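Local structure of arginase 1, mitochondrial (Arabidopsis thaliana, 6VSU) at residues G38-S43 and D89-T94. The protein catalyses the manganese-dependent hydrolysis of L-arginine to L-ornithine and urea, and also converts agmatine to putrescine, as a homohexamer. Residues are numbered along the deposited sequence; the frame is centred on the assembly and turned at random.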
# COMPACT_ATOMS: atom_id res chain seq x y z
N GLY E 38 -30.09 19.52 29.73
CA GLY E 38 -30.06 19.53 31.21
C GLY E 38 -29.36 18.33 31.83
O GLY E 38 -29.29 17.25 31.23
N GLY E 39 -28.87 18.55 33.05
CA GLY E 39 -28.40 17.55 34.01
C GLY E 39 -26.90 17.36 33.96
O GLY E 39 -26.37 16.81 34.94
N ALA E 40 -26.22 17.81 32.91
CA ALA E 40 -24.77 17.58 32.78
C ALA E 40 -23.96 18.48 33.72
O ALA E 40 -24.21 19.64 33.76
CB ALA E 40 -24.32 17.77 31.36
N LYS E 41 -22.91 17.91 34.33
CA LYS E 41 -21.91 18.60 35.16
C LYS E 41 -20.73 18.97 34.29
O LYS E 41 -20.03 19.92 34.62
CB LYS E 41 -21.44 17.68 36.29
CG LYS E 41 -22.46 17.43 37.41
CD LYS E 41 -21.86 16.55 38.53
CE LYS E 41 -22.66 16.58 39.82
NZ LYS E 41 -24.04 16.10 39.57
N ALA E 42 -20.46 18.18 33.25
CA ALA E 42 -19.39 18.45 32.29
C ALA E 42 -19.72 17.73 30.98
O ALA E 42 -20.25 16.66 30.99
CB ALA E 42 -18.05 18.02 32.84
N SER E 43 -19.34 18.33 29.88
CA SER E 43 -19.65 17.91 28.49
C SER E 43 -18.41 18.16 27.65
O SER E 43 -18.03 19.31 27.51
CB SER E 43 -20.83 18.70 27.97
OG SER E 43 -21.97 18.26 28.63
N ASP E 89 -25.44 11.73 22.35
CA ASP E 89 -25.89 12.69 23.41
C ASP E 89 -24.92 13.87 23.47
O ASP E 89 -23.74 13.71 23.76
CB ASP E 89 -25.98 12.00 24.75
CG ASP E 89 -26.70 12.74 25.84
OD1 ASP E 89 -26.89 13.98 25.70
OD2 ASP E 89 -27.04 12.05 26.85
N PRO E 90 -25.35 15.08 23.08
CA PRO E 90 -24.50 16.28 23.17
C PRO E 90 -23.87 16.50 24.55
O PRO E 90 -22.74 17.02 24.64
CB PRO E 90 -25.45 17.44 22.86
CG PRO E 90 -26.59 16.81 22.06
CD PRO E 90 -26.69 15.36 22.54
N ARG E 91 -24.56 16.08 25.61
CA ARG E 91 -24.01 16.16 26.98
C ARG E 91 -22.80 15.25 27.12
O ARG E 91 -21.96 15.54 28.03
CB ARG E 91 -25.05 15.76 28.01
CG ARG E 91 -26.19 16.75 28.05
CD ARG E 91 -27.39 16.29 28.84
NE ARG E 91 -27.83 15.01 28.32
CZ ARG E 91 -28.92 14.39 28.70
NH1 ARG E 91 -29.75 14.96 29.56
NH2 ARG E 91 -29.21 13.21 28.19
N VAL E 92 -22.67 14.24 26.28
CA VAL E 92 -21.45 13.37 26.25
C VAL E 92 -20.41 13.92 25.29
O VAL E 92 -19.21 13.97 25.64
CB VAL E 92 -21.82 11.93 25.86
CG1 VAL E 92 -20.58 11.07 25.69
CG2 VAL E 92 -22.76 11.33 26.89
N LEU E 93 -20.82 14.34 24.09
CA LEU E 93 -19.86 14.87 23.08
C LEU E 93 -20.54 15.93 22.20
O LEU E 93 -21.63 15.71 21.68
CB LEU E 93 -19.32 13.70 22.25
CG LEU E 93 -18.23 14.07 21.25
CD1 LEU E 93 -16.95 14.59 21.92
CD2 LEU E 93 -17.88 12.88 20.35
N THR E 94 -19.90 17.07 22.07
CA THR E 94 -20.17 18.03 20.97
C THR E 94 -18.83 18.36 20.30
O THR E 94 -17.83 17.92 20.79
CB THR E 94 -20.89 19.31 21.44
OG1 THR E 94 -20.13 19.90 22.48
CG2 THR E 94 -22.29 19.03 21.88
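Arg91 reaches the chain leaving helix 7-37 through a hydrogen bond from NH1 to Gly38 O, 2.9 Å long. The acceptor lies at the guanidinium edge, close to its plane, and the N-H approaches nearly along the C=O axis (166°). Glycine suits position 38, where the chain leaves the helix with positive phi. A second bond uses the backbone of Arg91: Ser43 OG donates to Arg91 O at 2.8 Å. Serine suits this buried place because its hydroxyl supplies that bond, and its CA also makes a CA-H...O contact with the same oxygen.

Apolar contact is modest. Ala40 CB packs 3.9 Å from Arg91 CG, its small methyl fitting against the aliphatic stem, while Leu37 also touches the arginine.

The charge is met locally by a side-on salt bridge, NE to Asp89 OD1 and NH2 to Asp89 OD2 (2.8 Å). Asp89 OD1 also takes Arg91 N from above the carboxylate plane, closing an Asx turn, and the bend at chi3 (-55°) brings NE round to this oxygen. An alanine at Arg91 would probably leave Asp89 without its charged mate and Gly38 O without this donor.

Thus one guanidinium, its rotation fixed by Asp89, ties the chain just after helix 7-37 to the turn before strand 93-98, while Ser43 joins that turn to the start of strand 43-48, next to 93-98, an outermost strand of the sheet within this subunit.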